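Side-chain contacts in PrgA (Enterococcus faecalis, PDB 6Z9K), which provides surface exclusion against unwanted conjugation as a cell-wall-anchored protein reaching far outside the cell, of which this chain is the metal-binding CAP domain: residues Asn173-Asp178 / His187-Asp192; Lys53-Asn58 / Thr162-Ile167; Val61-Gln66 / Lys74-Tyr79. All coordinates share one frame; numbering follows the deposited sequence.

Interaction 1 (Asn173-Asp178 / His187-Asp192)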
loop_
_atom_site.group_PDB
_atom_site.type_symbol
_atom_site.label_atom_id
_atom_site.label_comp_id
_atom_site.label_asym_id
_atom_site.label_seq_id
_atom_site.Cartn_x
_atom_site.Cartn_y
_atom_site.Cartn_z
ATOM N N ASN A 173 4.214 7.032 -6.093
ATOM C CA ASN A 173 5.436 7.722 -5.627
ATOM C C ASN A 173 6.476 6.710 -5.167
ATOM O O ASN A 173 7.690 6.982 -5.417
ATOM C CB ASN A 173 5.091 8.735 -4.532
ATOM C CG ASN A 173 4.485 10.003 -5.088
ATOM O OD1 ASN A 173 4.512 10.268 -6.299
ATOM N ND2 ASN A 173 3.932 10.788 -4.163
ATOM N N MET A 174 6.063 5.611 -4.573
ATOM C CA MET A 174 7.001 4.597 -4.102
ATOM C C MET A 174 7.541 3.785 -5.283
ATOM O O MET A 174 8.702 3.433 -5.251
ATOM C CB MET A 174 6.358 3.691 -3.073
ATOM C CG MET A 174 6.165 4.420 -1.755
ATOM S SD MET A 174 5.334 3.352 -0.536
ATOM C CE MET A 174 5.539 4.367 0.922
ATOM N N LEU A 175 6.712 3.510 -6.292
ATOM C CA LEU A 175 7.191 2.716 -7.457
ATOM C C LEU A 175 8.052 3.573 -8.391
ATOM O O LEU A 175 8.935 2.980 -9.029
ATOM C CB LEU A 175 5.985 2.171 -8.210
ATOM C CG LEU A 175 5.151 1.182 -7.432
ATOM C CD1 LEU A 175 3.860 0.880 -8.180
ATOM C CD2 LEU A 175 5.890 -0.103 -7.198
ATOM N N PHE A 176 7.799 4.868 -8.550
ATOM C CA PHE A 176 8.427 5.657 -9.639
ATOM C C PHE A 176 9.180 6.898 -9.172
ATOM O O PHE A 176 9.732 7.577 -10.041
ATOM C CB PHE A 176 7.385 6.057 -10.686
ATOM C CG PHE A 176 6.528 4.935 -11.156
ATOM C CD1 PHE A 176 7.086 3.786 -11.720
ATOM C CD2 PHE A 176 5.156 5.066 -11.144
ATOM C CE1 PHE A 176 6.269 2.757 -12.160
ATOM C CE2 PHE A 176 4.356 4.034 -11.577
ATOM C CZ PHE A 176 4.899 2.888 -12.107
ATOM N N ASP A 177 9.172 7.234 -7.872
ATOM C CA ASP A 177 9.818 8.488 -7.435
ATOM C C ASP A 177 10.492 8.258 -6.099
ATOM O O ASP A 177 10.463 9.173 -5.273
ATOM C CB ASP A 177 8.823 9.639 -7.412
ATOM C CG ASP A 177 9.508 10.972 -7.306
ATOM O OD1 ASP A 177 10.686 11.052 -7.731
ATOM O OD2 ASP A 177 8.854 11.893 -6.808
ATOM N N ASP A 178 11.107 7.089 -5.911
ATOM C CA ASP A 178 11.646 6.684 -4.585
ATOM C C ASP A 178 13.152 6.912 -4.496
ATOM O O ASP A 178 13.739 6.374 -3.611
ATOM C CB ASP A 178 11.362 5.213 -4.334
ATOM C CG ASP A 178 11.301 4.781 -2.912
ATOM O OD1 ASP A 178 10.848 5.632 -2.095
ATOM O OD2 ASP A 178 11.675 3.616 -2.631
ATOM N N HIS A 187 11.808 -1.475 -3.681
ATOM C CA HIS A 187 12.313 -2.838 -3.447
ATOM C C HIS A 187 11.387 -3.600 -2.510
ATOM O O HIS A 187 11.118 -4.792 -2.726
ATOM C CB HIS A 187 13.746 -2.775 -2.900
ATOM C CG HIS A 187 14.673 -2.115 -3.857
ATOM N ND1 HIS A 187 15.897 -1.618 -3.460
ATOM C CD2 HIS A 187 14.519 -1.801 -5.165
ATOM C CE1 HIS A 187 16.479 -1.051 -4.489
ATOM N NE2 HIS A 187 15.669 -1.161 -5.567
ATOM N N SER A 188 10.867 -2.917 -1.492
ATOM C CA SER A 188 10.004 -3.592 -0.533
ATOM C C SER A 188 8.657 -4.002 -1.133
ATOM O O SER A 188 8.211 -5.128 -0.926
ATOM C CB SER A 188 9.836 -2.708 0.671
ATOM O OG SER A 188 9.025 -3.381 1.600
ATOM N N LEU A 189 7.981 -3.067 -1.786
ATOM C CA LEU A 189 6.653 -3.333 -2.370
ATOM C C LEU A 189 6.760 -4.445 -3.423
ATOM O O LEU A 189 5.788 -5.189 -3.627
ATOM C CB LEU A 189 6.111 -2.041 -2.980
ATOM C CG LEU A 189 5.700 -0.929 -2.037
ATOM C CD1 LEU A 189 5.293 0.269 -2.870
ATOM C CD2 LEU A 189 4.541 -1.359 -1.152
ATOM N N LEU A 190 7.917 -4.554 -4.097
ATOM C CA LEU A 190 8.055 -5.551 -5.162
ATOM C C LEU A 190 8.954 -6.687 -4.711
ATOM O O LEU A 190 9.463 -7.405 -5.565
ATOM C CB LEU A 190 8.576 -4.849 -6.418
ATOM C CG LEU A 190 7.695 -3.744 -6.959
ATOM C CD1 LEU A 190 8.285 -3.214 -8.269
ATOM C CD2 LEU A 190 6.242 -4.230 -7.216
ATOM N N GLN A 191 9.064 -6.943 -3.410
ATOM C CA GLN A 191 9.951 -8.038 -2.929
ATOM C C GLN A 191 9.364 -9.404 -3.298
ATOM O O GLN A 191 8.182 -9.640 -3.058
ATOM C CB GLN A 191 10.144 -7.901 -1.417
ATOM C CG GLN A 191 11.134 -8.908 -0.882
ATOM C CD GLN A 191 11.320 -8.878 0.611
ATOM O OE1 GLN A 191 12.280 -8.307 1.094
ATOM N NE2 GLN A 191 10.430 -9.530 1.338
ATOM N N ASP A 192 10.135 -10.318 -3.899
ATOM C CA ASP A 192 9.484 -11.597 -4.291
ATOM C C ASP A 192 9.336 -12.427 -3.000
ATOM O O ASP A 192 10.062 -12.195 -1.999
ATOM C CB ASP A 192 10.146 -12.327 -5.475
ATOM C CG ASP A 192 9.258 -13.284 -6.286
ATOM O OD1 ASP A 192 7.987 -13.436 -6.035
ATOM O OD2 ASP A 192 9.844 -13.891 -7.241
#
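Beside the magnesium site of the CAP domain, the last turn of helix 160-176 packs against the end of helix 184-189 through Met-174, Leu-175, Leu-189 and Leu-190. All four are buried, the contact is wholly apolar, and together the two segments hide 173 Å². The helices come closest at Leu-175 and Leu-189, whose CA atoms are 7.9 Å apart.

Leu-189 carries the larger share. Its CD1 methyl reaches the root of the methionine side chain, 3.6 Å from Met-174 CB, and also lies 3.9 Å from Met-174 SD, so one methyl meets the methionine at both its base and its sulfur while the two side chains cross at about a right angle. Beyond CG the methionine runs extended (chi2 178°, chi3 170°), which carries SD and CE well away from its own helix. The side chain of Met-174 lies about 5 Å from the bound magnesium and about 4 Å from that of His-185, a residue of the metal site, and it also packs on Asn-145. Asp-178, just past the helix, is tied to the same site: its OD1 is hydrogen-bonded to His-185 ND1, which places the aspartate in the second shell of the metal, and its OD2 to Leu-186 N.

Leu-190 is the first residue to leave helical geometry after helix 184-189, yet its side chain still turns to the contact and rests on Val-87 and Arg-88 of helix 70-90. Leu-175 starts out alongside the opposing segment, and its CD2 methyl then makes the approach. That methyl is 4.4 Å from Leu-189 CD1. It rests against the whole fork of Leu-190, whose side chain it meets at about a right angle, with Leu-175 CD2 4.1 Å from each of Leu-190 CG, CD1 and CD2.

Interaction 2 (Lys53-Asn58 / Thr162-Ile167)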
loop_
_atom_site.group_PDB
_atom_site.type_symbol
_atom_site.label_atom_id
_atom_site.label_comp_id
_atom_site.label_asym_id
_atom_site.label_seq_id
_atom_site.Cartn_x
_atom_site.Cartn_y
_atom_site.Cartn_z
ATOM N N LYS A 53 -18.426 7.454 -11.776
ATOM C CA LYS A 53 -19.502 8.169 -11.031
ATOM C C LYS A 53 -19.592 7.560 -9.629
ATOM O O LYS A 53 -19.818 8.324 -8.679
ATOM C CB LYS A 53 -20.822 8.229 -11.812
ATOM C CG LYS A 53 -21.020 9.549 -12.562
ATOM C CD LYS A 53 -22.109 9.570 -13.633
ATOM C CE LYS A 53 -23.507 9.424 -13.070
ATOM N NZ LYS A 53 -24.497 9.151 -14.143
ATOM N N GLU A 54 -19.285 6.270 -9.479
ATOM C CA GLU A 54 -19.169 5.635 -8.141
ATOM C C GLU A 54 -18.160 6.423 -7.284
ATOM O O GLU A 54 -18.429 6.646 -6.093
ATOM C CB GLU A 54 -18.817 4.153 -8.307
ATOM C CG GLU A 54 -18.416 3.433 -7.018
ATOM C CD GLU A 54 -19.446 3.366 -5.897
ATOM O OE1 GLU A 54 -20.548 3.956 -6.038
ATOM O OE2 GLU A 54 -19.130 2.725 -4.858
ATOM N N ASP A 55 -17.037 6.862 -7.851
ATOM C CA ASP A 55 -16.005 7.619 -7.096
ATOM C C ASP A 55 -16.529 8.988 -6.649
ATOM O O ASP A 55 -16.190 9.414 -5.543
ATOM C CB ASP A 55 -14.729 7.800 -7.903
ATOM C CG ASP A 55 -13.969 6.509 -8.132
ATOM O OD1 ASP A 55 -13.625 5.808 -7.130
ATOM O OD2 ASP A 55 -13.697 6.233 -9.301
ATOM N N GLU A 56 -17.346 9.657 -7.461
ATOM C CA GLU A 56 -17.915 10.974 -7.075
ATOM C C GLU A 56 -18.753 10.794 -5.803
ATOM O O GLU A 56 -18.623 11.644 -4.908
ATOM C CB GLU A 56 -18.674 11.579 -8.258
ATOM C CG GLU A 56 -17.767 11.862 -9.443
ATOM C CD GLU A 56 -16.789 13.021 -9.267
ATOM O OE1 GLU A 56 -16.827 13.666 -8.191
ATOM O OE2 GLU A 56 -16.001 13.297 -10.222
ATOM N N LYS A 57 -19.525 9.704 -5.700
ATOM C CA LYS A 57 -20.349 9.363 -4.504
ATOM C C LYS A 57 -19.457 9.036 -3.308
ATOM O O LYS A 57 -19.852 9.311 -2.183
ATOM C CB LYS A 57 -21.268 8.171 -4.788
ATOM C CG LYS A 57 -22.189 8.383 -5.984
ATOM C CD LYS A 57 -23.231 7.304 -6.207
ATOM C CE LYS A 57 -24.236 7.727 -7.265
ATOM N NZ LYS A 57 -25.160 6.628 -7.637
ATOM N N ASN A 58 -18.293 8.437 -3.541
ATOM C CA ASN A 58 -17.343 8.104 -2.449
ATOM C C ASN A 58 -16.845 9.401 -1.798
ATOM O O ASN A 58 -16.254 9.318 -0.725
ATOM C CB ASN A 58 -16.209 7.230 -2.983
ATOM C CG ASN A 58 -16.625 5.788 -3.172
ATOM O OD1 ASN A 58 -17.674 5.384 -2.694
ATOM N ND2 ASN A 58 -15.807 4.995 -3.830
ATOM N N THR A 162 -10.961 10.191 -0.875
ATOM C CA THR A 162 -9.655 10.774 -0.493
ATOM C C THR A 162 -8.678 9.673 -0.092
ATOM O O THR A 162 -7.544 9.759 -0.530
ATOM C CB THR A 162 -9.799 11.793 0.630
ATOM O OG1 THR A 162 -10.565 12.814 0.018
ATOM C CG2 THR A 162 -8.467 12.304 1.130
ATOM N N LEU A 163 -9.093 8.719 0.736
ATOM C CA LEU A 163 -8.175 7.610 1.093
ATOM C C LEU A 163 -7.754 6.841 -0.162
ATOM O O LEU A 163 -6.567 6.502 -0.276
ATOM C CB LEU A 163 -8.834 6.668 2.083
ATOM C CG LEU A 163 -9.122 7.249 3.463
ATOM C CD1 LEU A 163 -10.014 6.292 4.265
ATOM C CD2 LEU A 163 -7.810 7.576 4.168
ATOM N N GLN A 164 -8.655 6.543 -1.106
ATOM C CA GLN A 164 -8.272 5.726 -2.297
ATOM C C GLN A 164 -7.332 6.558 -3.166
ATOM O O GLN A 164 -6.379 6.007 -3.740
ATOM C CB GLN A 164 -9.498 5.262 -3.090
ATOM C CG GLN A 164 -10.302 4.219 -2.331
ATOM C CD GLN A 164 -11.419 3.569 -3.118
ATOM O OE1 GLN A 164 -11.732 3.962 -4.239
ATOM N NE2 GLN A 164 -11.873 2.441 -2.595
ATOM N N GLU A 165 -7.596 7.849 -3.259
ATOM C CA GLU A 165 -6.752 8.775 -4.059
ATOM C C GLU A 165 -5.357 8.805 -3.437
ATOM O O GLU A 165 -4.366 8.714 -4.186
ATOM C CB GLU A 165 -7.407 10.154 -4.119
ATOM C CG GLU A 165 -6.683 11.216 -4.959
ATOM C CD GLU A 165 -7.461 12.529 -4.904
ATOM O OE1 GLU A 165 -7.845 12.929 -3.752
ATOM O OE2 GLU A 165 -7.741 13.135 -5.983
ATOM N N SER A 166 -5.269 8.961 -2.124
ATOM C CA SER A 166 -3.977 9.072 -1.408
ATOM C C SER A 166 -3.181 7.777 -1.556
ATOM O O SER A 166 -1.961 7.812 -1.718
ATOM C CB SER A 166 -4.279 9.369 0.045
ATOM O OG SER A 166 -4.880 10.667 0.191
ATOM N N ILE A 167 -3.852 6.651 -1.399
ATOM C CA ILE A 167 -3.174 5.338 -1.492
ATOM C C ILE A 167 -2.601 5.166 -2.889
ATOM O O ILE A 167 -1.424 4.728 -3.010
ATOM C CB ILE A 167 -4.095 4.194 -1.046
ATOM C CG1 ILE A 167 -4.323 4.255 0.462
ATOM C CG2 ILE A 167 -3.526 2.874 -1.539
ATOM C CD1 ILE A 167 -5.441 3.392 0.925
HETATM O O HOH W 1 -13.236 6.268 -4.672
#
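Asp-55 and Gln-164 meet across a water-bridged helix-helix contact in the CAP domain, joining the short helix 53-57 to the first turns of helix 160-176. The two side chains cross at about a right angle, and the carboxylate and amide planes are turned 73° apart. Two oxygens face each other here: Asp-55 OD1 and Gln-164 OE1 are 3.9 Å apart, and neither can donate to the other.

One water resolves the mismatch. It donates one proton to Gln-164 OE1, 2.8 Å from the water oxygen. The other goes to Asp-55 OD1, at an unusually short 2.5 Å from the same water oxygen. Because the water also accepts from the amide of Asn-58, three bonds hold it between the helices. The outstretched chain of Gln-164 carries its amide to the water, and chi3 of -7° sets where OE1 lies.

The other carboxylate oxygen, Asp-55 OD2, is taken up by a salt bridge to Lys-14 and a hydrogen bond from Ser-52 N; this lysine would be expected to favour the charged form of the buried acid. A backbone hydrogen bond between Asn-58 and Tyr-161 reinforces the junction directly. Asn-58 and Gln-164 themselves stay apart, with ND2 of Asn-58 4.2 Å from OE1 of Gln-164, and join through the water, which lies 3.0 Å from Asn-58 ND2.

Interaction 3 (Val61-Gln66 / Lys74-Tyr79)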
loop_
_atom_site.group_PDB
_atom_site.type_symbol
_atom_site.label_atom_id
_atom_site.label_comp_id
_atom_site.label_asym_id
_atom_site.label_seq_id
_atom_site.Cartn_x
_atom_site.Cartn_y
_atom_site.Cartn_z
ATOM N N VAL A 61 -18.797 9.670 1.273
ATOM C CA VAL A 61 -18.674 8.553 2.252
ATOM C C VAL A 61 -17.533 8.891 3.218
ATOM O O VAL A 61 -16.355 8.842 2.812
ATOM C CB VAL A 61 -18.483 7.185 1.575
ATOM C CG1 VAL A 61 -18.408 6.070 2.607
ATOM C CG2 VAL A 61 -19.583 6.895 0.573
ATOM N N MET A 62 -17.850 9.239 4.465
ATOM C CA MET A 62 -16.834 9.697 5.430
ATOM C C MET A 62 -16.459 8.520 6.333
ATOM O O MET A 62 -17.348 7.862 6.901
ATOM C CB MET A 62 -17.325 10.896 6.246
ATOM C CG MET A 62 -17.780 12.058 5.393
ATOM S SD MET A 62 -16.505 12.600 4.204
ATOM C CE MET A 62 -15.263 13.222 5.334
ATOM N N TRP A 63 -15.159 8.266 6.461
ATOM C CA TRP A 63 -14.580 7.204 7.307
ATOM C C TRP A 63 -13.879 7.824 8.510
ATOM O O TRP A 63 -13.100 8.758 8.340
ATOM C CB TRP A 63 -13.588 6.385 6.466
ATOM C CG TRP A 63 -14.246 5.449 5.505
ATOM C CD1 TRP A 63 -15.518 5.466 5.026
ATOM C CD2 TRP A 63 -13.605 4.328 4.905
ATOM N NE1 TRP A 63 -15.729 4.386 4.216
ATOM C CE2 TRP A 63 -14.564 3.684 4.109
ATOM C CE3 TRP A 63 -12.327 3.773 5.046
ATOM C CZ2 TRP A 63 -14.249 2.546 3.377
ATOM C CZ3 TRP A 63 -12.009 2.668 4.294
ATOM C CH2 TRP A 63 -12.969 2.053 3.497
ATOM N N ASP A 64 -14.111 7.261 9.694
ATOM C CA ASP A 64 -13.436 7.693 10.932
ATOM C C ASP A 64 -12.199 6.807 11.054
ATOM O O ASP A 64 -12.388 5.657 11.330
ATOM C CB ASP A 64 -14.452 7.575 12.073
ATOM C CG ASP A 64 -13.996 8.180 13.381
ATOM O OD1 ASP A 64 -12.757 8.300 13.565
ATOM O OD2 ASP A 64 -14.902 8.537 14.200
ATOM N N ILE A 65 -10.990 7.316 10.802
ATOM C CA ILE A 65 -9.748 6.496 10.608
ATOM C C ILE A 65 -9.432 5.710 11.893
ATOM O O ILE A 65 -8.804 4.690 11.760
ATOM C CB ILE A 65 -8.545 7.331 10.126
ATOM C CG1 ILE A 65 -7.997 8.292 11.190
ATOM C CG2 ILE A 65 -8.896 8.074 8.854
ATOM C CD1 ILE A 65 -6.559 8.726 10.927
ATOM N N GLN A 66 -9.878 6.160 13.072
ATOM C CA GLN A 66 -9.691 5.410 14.354
ATOM C C GLN A 66 -11.000 4.720 14.777
ATOM O O GLN A 66 -11.209 4.524 15.984
ATOM C CB GLN A 66 -9.210 6.347 15.468
ATOM C CG GLN A 66 -7.760 6.807 15.352
ATOM C CD GLN A 66 -7.405 7.852 16.391
ATOM O OE1 GLN A 66 -6.389 7.737 17.083
ATOM N NE2 GLN A 66 -8.226 8.891 16.500
ATOM N N LYS A 74 -11.333 -4.252 5.697
ATOM C CA LYS A 74 -11.079 -5.254 4.646
ATOM C C LYS A 74 -11.100 -4.542 3.292
ATOM O O LYS A 74 -10.182 -4.771 2.508
ATOM C CB LYS A 74 -12.044 -6.425 4.723
ATOM C CG LYS A 74 -11.698 -7.573 3.765
ATOM C CD LYS A 74 -12.089 -8.944 4.330
ATOM C CE LYS A 74 -11.246 -9.293 5.552
ATOM N NZ LYS A 74 -11.422 -10.684 6.052
ATOM N N GLU A 75 -12.034 -3.616 3.059
ATOM C CA GLU A 75 -12.121 -2.896 1.759
ATOM C C GLU A 75 -10.812 -2.156 1.505
ATOM O O GLU A 75 -10.328 -2.171 0.363
ATOM C CB GLU A 75 -13.262 -1.885 1.720
ATOM C CG GLU A 75 -14.632 -2.492 1.570
ATOM C CD GLU A 75 -15.724 -1.423 1.617
ATOM O OE1 GLU A 75 -16.686 -1.577 2.424
ATOM O OE2 GLU A 75 -15.554 -0.397 0.889
ATOM N N LEU A 76 -10.316 -1.448 2.502
ATOM C CA LEU A 76 -9.087 -0.640 2.404
ATOM C C LEU A 76 -7.916 -1.530 2.000
ATOM O O LEU A 76 -7.175 -1.135 1.095
ATOM C CB LEU A 76 -8.835 0.060 3.728
ATOM C CG LEU A 76 -7.801 1.175 3.689
ATOM C CD1 LEU A 76 -8.291 2.341 2.844
ATOM C CD2 LEU A 76 -7.376 1.591 5.096
ATOM N N SER A 77 -7.784 -2.695 2.620
ATOM C CA SER A 77 -6.671 -3.626 2.323
ATOM C C SER A 77 -6.862 -4.241 0.926
ATOM O O SER A 77 -5.867 -4.320 0.201
ATOM C CB SER A 77 -6.569 -4.701 3.365
ATOM O OG SER A 77 -5.977 -4.183 4.558
ATOM N N VAL A 78 -8.085 -4.603 0.583
ATOM C CA VAL A 78 -8.327 -5.253 -0.725
ATOM C C VAL A 78 -8.051 -4.226 -1.815
ATOM O O VAL A 78 -7.433 -4.579 -2.846
ATOM C CB VAL A 78 -9.732 -5.861 -0.839
ATOM C CG1 VAL A 78 -9.998 -6.241 -2.278
ATOM C CG2 VAL A 78 -9.921 -7.037 0.088
ATOM N N TYR A 79 -8.498 -2.974 -1.655
ATOM C CA TYR A 79 -8.301 -1.918 -2.678
ATOM C C TYR A 79 -6.817 -1.768 -3.004
ATOM O O TYR A 79 -6.361 -1.803 -4.157
ATOM C CB TYR A 79 -8.830 -0.595 -2.159
ATOM C CG TYR A 79 -8.394 0.578 -2.979
ATOM C CD1 TYR A 79 -9.005 0.898 -4.179
ATOM C CD2 TYR A 79 -7.362 1.379 -2.581
ATOM C CE1 TYR A 79 -8.605 1.986 -4.934
ATOM C CE2 TYR A 79 -6.930 2.458 -3.325
ATOM C CZ TYR A 79 -7.537 2.776 -4.526
ATOM O OH TYR A 79 -7.148 3.880 -5.247
#
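Strand 62-64 passes helix 70-90 at a distance, the nearest CA atoms being those of Trp-63 and Leu-76, 10.8 Å apart, and the indole of Trp-63 spans the gap. Its side chain sets out toward the helix, and chi1 of -75° with chi2 of 19° brings the benzene-ring atoms CZ2 and CZ3 up to Glu-75 and Leu-76. These three residues account for the 124 Å² buried between the segments.

On the Leu-76 side the contact is apolar. CZ3 of Trp-63 lies 4.0 Å from CD1 of Leu-76 and 4.1 Å from Leu-76 CB, so the ring corner touches both the root and one branch of the leucine. The methyl approaches obliquely to the ring, and the two side chains run alongside each other in opposite senses. Leu-76 continues the apolar layer beyond the tryptophan, packing on Val-199 and Leu-201 of strand 196-202.

Glu-75 arrives at the ring's edge. Its OE2 lies near the indole plane, 4.1 Å from Trp-63 CZ2, with the carboxylate plane turned 81° from the ring. The main partner of this oxygen lies outside the two segments: Glu-75 OE2 makes a salt bridge with Lys-160. The Trp-63 side chain also packs on Lys-160, and on Leu-68 and Leu-163 as well.

Backbone hydrogen bonds of Trp-63 with Val-158 pair the strand with antiparallel strand 157-159, immediately before helix 160-176. An aromatic side chain from this two-stranded ribbon thus reaches across to helix 70-90, whose Leu-76 in turn packs on the separate three-stranded sheet, consistent with the alpha-beta-alpha sandwich of CAP domains.

Overall arrangement
Along the chain, interaction 3 is nested inside the loop closed by interaction 2, and interaction 1 follows both. Helix 160-176 links the set: its early turns serve interaction 2 and its last turn interaction 1, whose centres lie 23 Å apart on opposite sides of the chain's centre. Interactions 2 and 3 are neighbours, their centres 11 Å apart, and they touch directly, with Ile-167 packing on Leu-76 and Tyr-79 OH probably hydrogen-bonded to Gln-164 O. Helix 160-176 thus runs from the region where helix 53-57, strand 62-64 and helix 70-90 come together to the neighbourhood of the magnesium site.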